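Local coordinates for protein tudor (Drosophila melanogaster, PDB 3NTK), which recognises methylarginine-containing Aubergine through its last extended Tudor domain and is required in oogenesis for primordial germ cell formation, at residues A[1-7]-A[136-142]; A[55-59]-A[79-83]. All coordinates share one frame. Numbering follows the deposited sequence.

Contact 1 (A[1-7]-A[136-142]); sequences AELHNCV and ETFQVEI
Cys-6, His-4 and Val-140 lose the most surface in this pairing of two extended, antiparallel strands, 4-7 and 137-142, whose axes approach to 4.4 Å with 131° between their directions. Cys-6 and Phe-138 form a hydrogen-bonded pair (Cys-6 N to Phe-138 O 2.9 Å, Phe-138 N to Cys-6 O 2.8 Å), and so do His-4 and Val-140 (His-4 N to Val-140 O 3.0 Å, Val-140 N to His-4 O 2.9 Å). These four side chains share one face of the sheet. There Cys-6, chi1 p, sets SG 3.8 Å from CG1 of Val-140, while Met-21 of strand 16-21 touches Cys-6, His-4 and Val-140. The His-4 ring, chi1 m, brings ND1 into a weak 3.5 Å hydrogen bond with Val-140 O. Between the two bonded pairs, Asn-5 and Gln-139 make a non-hydrogen-bonded pair, CA atoms 4.4 Å apart, with side chains on the other face; Gln-139 NE2 donates to Asn-5 OD1 at 3.0 Å, and Gln-139 OE1 accepts from Ser-159 N. Beyond the paired residues a water bridges Glu-2 O (2.7 Å) and Ile-142 N (2.8 Å). The pairing joins strands 4-11 and 137-145 in the OB-fold part of the extended Tudor domain, chain before the Tudor barrel beside chain after it. Its chemistry is two-sided: Cys-6, Phe-138 and Val-140 make one face largely apolar, with the His-4 imidazole at its end; the Asn-5 and Gln-139 amides make the other polar.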
loop_
_atom_site.group_PDB
_atom_site.type_symbol
_atom_site.label_atom_id
_atom_site.label_comp_id
_atom_site.label_asym_id
_atom_site.label_seq_id
_atom_site.Cartn_x
_atom_site.Cartn_y
_atom_site.Cartn_z
ATOM N N ALA A 1 -1.893 22.357 10.500
ATOM C CA ALA A 1 -2.258 21.046 11.110
ATOM C C ALA A 1 -1.087 20.073 11.024
ATOM O O ALA A 1 -0.080 20.358 10.372
ATOM C CB ALA A 1 -3.472 20.464 10.403
ATOM N N GLU A 2 -1.226 18.926 11.681
ATOM C CA GLU A 2 -0.175 17.915 11.682
ATOM C C GLU A 2 -0.089 17.178 10.346
ATOM O O GLU A 2 -0.934 16.341 10.030
ATOM C CB GLU A 2 -0.419 16.912 12.809
ATOM C CG GLU A 2 0.641 15.835 12.913
ATOM C CD GLU A 2 0.466 14.967 14.141
ATOM O OE1 GLU A 2 -0.589 14.306 14.262
ATOM O OE2 GLU A 2 1.386 14.950 14.986
ATOM N N LEU A 3 0.942 17.499 9.570
ATOM C CA LEU A 3 1.162 16.884 8.267
ATOM C C LEU A 3 2.245 15.818 8.325
ATOM O O LEU A 3 3.291 16.016 8.944
ATOM C CB LEU A 3 1.558 17.950 7.242
ATOM C CG LEU A 3 0.441 18.677 6.488
ATOM C CD1 LEU A 3 -0.654 19.124 7.441
ATOM C CD2 LEU A 3 1.042 19.861 5.745
ATOM N N HIS A 4 1.989 14.686 7.677
ATOM C CA HIS A 4 2.960 13.596 7.652
ATOM C C HIS A 4 3.412 13.339 6.225
ATOM O O HIS A 4 2.587 13.237 5.323
ATOM C CB HIS A 4 2.354 12.296 8.186
ATOM C CG HIS A 4 1.745 12.413 9.545
ATOM N ND1 HIS A 4 0.414 12.711 9.741
ATOM C CD2 HIS A 4 2.280 12.250 10.778
ATOM C CE1 HIS A 4 0.154 12.724 11.036
ATOM N NE2 HIS A 4 1.269 12.447 11.687
ATOM N N ASN A 5 4.721 13.227 6.026
ATOM C CA ASN A 5 5.257 12.945 4.701
ATOM C C ASN A 5 5.001 11.491 4.348
ATOM O O ASN A 5 5.078 10.611 5.210
ATOM C CB ASN A 5 6.763 13.198 4.653
ATOM C CG ASN A 5 7.106 14.671 4.653
ATOM O OD1 ASN A 5 6.472 15.462 3.951
ATOM N ND2 ASN A 5 8.124 15.047 5.423
ATOM N N CYS A 6 4.708 11.249 3.076
ATOM C CA CYS A 6 4.458 9.906 2.584
ATOM C C CYS A 6 4.661 9.885 1.079
ATOM O O CYS A 6 4.880 10.927 0.450
ATOM C CB CYS A 6 3.024 9.485 2.896
ATOM S SG CYS A 6 1.769 10.459 2.044
ATOM N N VAL A 7 4.603 8.689 0.512
ATOM C CA VAL A 7 4.720 8.515 -0.922
ATOM C C VAL A 7 3.482 7.709 -1.274
ATOM O O VAL A 7 3.086 6.829 -0.512
ATOM C CB VAL A 7 5.992 7.718 -1.313
ATOM C CG1 VAL A 7 5.982 7.422 -2.799
ATOM C CG2 VAL A 7 7.242 8.517 -0.961
ATOM N N GLU A 136 7.380 10.908 -5.894
ATOM C CA GLU A 136 7.525 12.136 -5.125
ATOM C C GLU A 136 6.830 12.084 -3.772
ATOM O O GLU A 136 5.914 11.292 -3.554
ATOM C CB GLU A 136 6.993 13.329 -5.919
ATOM C CG GLU A 136 7.543 13.421 -7.330
ATOM C CD GLU A 136 7.585 14.844 -7.839
ATOM O OE1 GLU A 136 6.597 15.576 -7.633
ATOM O OE2 GLU A 136 8.602 15.230 -8.451
ATOM N N THR A 137 7.276 12.948 -2.869
ATOM C CA THR A 137 6.714 13.020 -1.529
ATOM C C THR A 137 5.489 13.924 -1.463
ATOM O O THR A 137 5.467 15.002 -2.052
ATOM C CB THR A 137 7.769 13.545 -0.525
ATOM O OG1 THR A 137 8.830 12.588 -0.408
ATOM C CG2 THR A 137 7.146 13.774 0.845
ATOM N N PHE A 138 4.468 13.458 -0.751
ATOM C CA PHE A 138 3.233 14.205 -0.539
ATOM C C PHE A 138 3.070 14.244 0.970
ATOM O O PHE A 138 3.834 13.607 1.690
ATOM C CB PHE A 138 2.022 13.469 -1.129
ATOM C CG PHE A 138 1.940 13.521 -2.627
ATOM C CD1 PHE A 138 2.696 12.663 -3.410
ATOM C CD2 PHE A 138 1.115 14.449 -3.254
ATOM C CE1 PHE A 138 2.634 12.728 -4.803
ATOM C CE2 PHE A 138 1.047 14.522 -4.643
ATOM C CZ PHE A 138 1.806 13.663 -5.418
ATOM N N GLN A 139 2.096 15.000 1.457
ATOM C CA GLN A 139 1.837 15.024 2.891
ATOM C C GLN A 139 0.359 14.742 3.082
ATOM O O GLN A 139 -0.461 15.060 2.219
ATOM C CB GLN A 139 2.167 16.377 3.523
ATOM C CG GLN A 139 3.628 16.773 3.457
ATOM C CD GLN A 139 4.025 17.206 2.072
ATOM O OE1 GLN A 139 3.374 18.070 1.472
ATOM N NE2 GLN A 139 5.095 16.618 1.548
ATOM N N VAL A 140 0.023 14.119 4.202
ATOM C CA VAL A 140 -1.369 13.832 4.506
ATOM C C VAL A 140 -1.671 14.258 5.926
ATOM O O VAL A 140 -0.828 14.126 6.817
ATOM C CB VAL A 140 -1.712 12.322 4.378
ATOM C CG1 VAL A 140 -1.678 11.895 2.919
ATOM C CG2 VAL A 140 -0.742 11.487 5.212
ATOM N N GLU A 141 -2.864 14.806 6.124
ATOM C CA GLU A 141 -3.313 15.188 7.449
ATOM C C GLU A 141 -4.314 14.080 7.742
ATOM O O GLU A 141 -5.267 13.901 6.989
ATOM C CB GLU A 141 -4.033 16.540 7.432
ATOM C CG GLU A 141 -4.283 17.118 8.823
ATOM C CD GLU A 141 -5.367 18.189 8.847
ATOM O OE1 GLU A 141 -5.523 18.914 7.839
ATOM O OE2 GLU A 141 -6.055 18.316 9.883
ATOM N N ILE A 142 -4.085 13.312 8.803
ATOM C CA ILE A 142 -5.001 12.227 9.142
ATOM C C ILE A 142 -6.140 12.750 10.008
ATOM O O ILE A 142 -5.936 13.143 11.159
ATOM C CB ILE A 142 -4.271 11.085 9.879
ATOM C CG1 ILE A 142 -3.095 10.596 9.033
ATOM C CG2 ILE A 142 -5.231 9.922 10.134
ATOM C CD1 ILE A 142 -2.293 9.481 9.679
HETATM O O HOH W 1 -2.508 14.319 10.861
#

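Contact 2 (A[55-59]-A[79-83])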
loop_
_atom_site.group_PDB
_atom_site.type_symbol
_atom_site.label_atom_id
_atom_site.label_comp_id
_atom_site.label_asym_id
_atom_site.label_seq_id
_atom_site.Cartn_x
_atom_site.Cartn_y
_atom_site.Cartn_z
ATOM N N VAL A 55 4.180 -15.294 2.558
ATOM C CA VAL A 55 5.183 -14.620 1.753
ATOM C C VAL A 55 4.825 -15.073 0.348
ATOM O O VAL A 55 4.721 -16.270 0.092
ATOM C CB VAL A 55 6.608 -15.093 2.113
ATOM C CG1 VAL A 55 7.622 -14.460 1.178
ATOM C CG2 VAL A 55 6.926 -14.718 3.553
ATOM N N ALA A 56 4.613 -14.124 -0.555
ATOM C CA ALA A 56 4.236 -14.457 -1.918
ATOM C C ALA A 56 5.079 -13.700 -2.933
ATOM O O ALA A 56 5.544 -12.590 -2.676
ATOM C CB ALA A 56 2.753 -14.153 -2.131
ATOM N N GLN A 57 5.272 -14.305 -4.097
ATOM C CA GLN A 57 6.071 -13.672 -5.129
ATOM C C GLN A 57 5.212 -12.851 -6.082
ATOM O O GLN A 57 4.183 -13.315 -6.564
ATOM C CB GLN A 57 6.846 -14.734 -5.913
ATOM C CG GLN A 57 7.761 -14.158 -6.971
ATOM C CD GLN A 57 8.559 -15.231 -7.685
ATOM O OE1 GLN A 57 7.995 -16.163 -8.258
ATOM N NE2 GLN A 57 9.879 -15.106 -7.646
ATOM N N PHE A 58 5.639 -11.621 -6.329
ATOM C CA PHE A 58 4.950 -10.722 -7.250
ATOM C C PHE A 58 5.536 -11.062 -8.620
ATOM O O PHE A 58 6.694 -10.760 -8.892
ATOM C CB PHE A 58 5.260 -9.269 -6.871
ATOM C CG PHE A 58 4.575 -8.243 -7.735
ATOM C CD1 PHE A 58 3.359 -8.520 -8.351
ATOM C CD2 PHE A 58 5.122 -6.974 -7.878
ATOM C CE1 PHE A 58 2.693 -7.538 -9.098
ATOM C CE2 PHE A 58 4.465 -5.984 -8.622
ATOM C CZ PHE A 58 3.251 -6.269 -9.229
ATOM N N PRO A 59 4.743 -11.705 -9.492
ATOM C CA PRO A 59 5.153 -12.113 -10.843
ATOM C C PRO A 59 5.826 -11.039 -11.688
ATOM O O PRO A 59 6.737 -11.326 -12.462
ATOM C CB PRO A 59 3.846 -12.589 -11.469
ATOM C CG PRO A 59 3.090 -13.121 -10.293
ATOM C CD PRO A 59 3.328 -12.044 -9.263
ATOM N N GLU A 79 -5.290 -14.681 -5.466
ATOM C CA GLU A 79 -5.192 -13.246 -5.644
ATOM C C GLU A 79 -4.723 -12.797 -4.266
ATOM O O GLU A 79 -5.359 -13.112 -3.259
ATOM C CB GLU A 79 -6.550 -12.613 -5.947
ATOM C CG GLU A 79 -6.439 -11.138 -6.296
ATOM C CD GLU A 79 -7.745 -10.386 -6.121
ATOM O OE1 GLU A 79 -8.774 -10.835 -6.670
ATOM O OE2 GLU A 79 -7.741 -9.340 -5.437
ATOM N N VAL A 80 -3.605 -12.090 -4.207
ATOM C CA VAL A 80 -3.093 -11.644 -2.925
ATOM C C VAL A 80 -2.957 -10.135 -2.871
ATOM O O VAL A 80 -2.964 -9.456 -3.897
ATOM C CB VAL A 80 -1.709 -12.261 -2.620
ATOM C CG1 VAL A 80 -1.791 -13.779 -2.696
ATOM C CG2 VAL A 80 -0.666 -11.727 -3.600
ATOM N N HIS A 81 -2.846 -9.624 -1.655
ATOM C CA HIS A 81 -2.663 -8.205 -1.423
ATOM C C HIS A 81 -1.337 -8.062 -0.695
ATOM O O HIS A 81 -1.153 -8.628 0.386
ATOM C CB HIS A 81 -3.785 -7.649 -0.549
ATOM C CG HIS A 81 -3.662 -6.182 -0.283
ATOM N ND1 HIS A 81 -3.148 -5.678 0.891
ATOM C CD2 HIS A 81 -3.949 -5.111 -1.060
ATOM C CE1 HIS A 81 -3.125 -4.358 0.827
ATOM N NE2 HIS A 81 -3.606 -3.989 -0.347
ATOM N N PHE A 82 -0.401 -7.330 -1.295
ATOM C CA PHE A 82 0.901 -7.122 -0.674
ATOM C C PHE A 82 0.736 -5.999 0.342
ATOM O O PHE A 82 0.733 -4.814 0.006
ATOM C CB PHE A 82 1.927 -6.793 -1.755
ATOM C CG PHE A 82 2.166 -7.935 -2.703
ATOM C CD1 PHE A 82 2.780 -9.103 -2.258
ATOM C CD2 PHE A 82 1.751 -7.861 -4.028
ATOM C CE1 PHE A 82 2.978 -10.185 -3.125
ATOM C CE2 PHE A 82 1.944 -8.935 -4.899
ATOM C CZ PHE A 82 2.559 -10.098 -4.445
ATOM N N ILE A 83 0.587 -6.395 1.600
ATOM C CA ILE A 83 0.329 -5.451 2.677
ATOM C C ILE A 83 1.301 -4.296 2.868
ATOM O O ILE A 83 0.920 -3.248 3.391
ATOM C CB ILE A 83 0.179 -6.183 4.022
ATOM C CG1 ILE A 83 1.495 -6.859 4.411
ATOM C CG2 ILE A 83 -0.952 -7.207 3.922
ATOM C CD1 ILE A 83 1.477 -7.416 5.830
#
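Strands 55-58 and 79-82 belong to the four-stranded Tudor barrel but are not neighbours in it: strand 63-72 lies between them in the strand order. They cross at 98°, axes 8.7 Å apart at closest, so side chains bridge the gap, without hydrogen bonds. Val-55 points its CA-to-CB bond away from strand 79-82 and packs on Leu-42 and Leu-97 instead. Ala-56 points toward it; its CB lies 4.1 Å from CE1 of Phe-82 and 4.4 Å from CG2 of Val-80, and its carbonyl O approaches the edge of the Phe-82 ring, 3.5 Å from CE1. Gln-57 turns away, as strands alternate, and its NE2 bonds Glu-62 O; toward the other segment it offers backbone, its C lying 4.2 Å from CZ of Phe-82. Phe-58 then brings CB to 3.7 Å from CZ of Phe-82. The two rings meet obliquely, centroids 5.4 Å apart and planes at 58°, and Asn-87 of strand 87-95 touches both. Phe-82 is the hub: it has the largest area covered here and also meets Tyr-65 edge-to-face. Ala-56 and Val-80 meet inside the SH3-like barrel; at its edge Phe-58, Phe-82 and Tyr-65 are probably walls of the aromatic cage that receives methylated arginine in Tudor domains. Phe-82, packed on Ala-56, and Phe-58 would thus offer aromatic surface suited to cation-pi contact with a methylated guanidinium.

How the contacts relate
Both contacts belong to the extended Tudor domain, on opposite sides of the chain's centre, with their own centres 26 Å apart and nearest atoms about 11 Å apart. They share no sheet. Contact 1 pairs strands 4-11 and 137-145 of the mixed sheet of the OB-fold part; contact 2 spans the barrel of strands 53-58, 63-72, 78-82 and 87-95, the Tudor core. In sequence the order is 1-7, 55-59, 79-83, 136-142, so the Tudor barrel is inserted within the OB-fold part, which chain segments on both sides of the barrel build together. The barrel of contact 2 probably supplies the methylarginine cage; contact 1 is strand pairing that does not touch it.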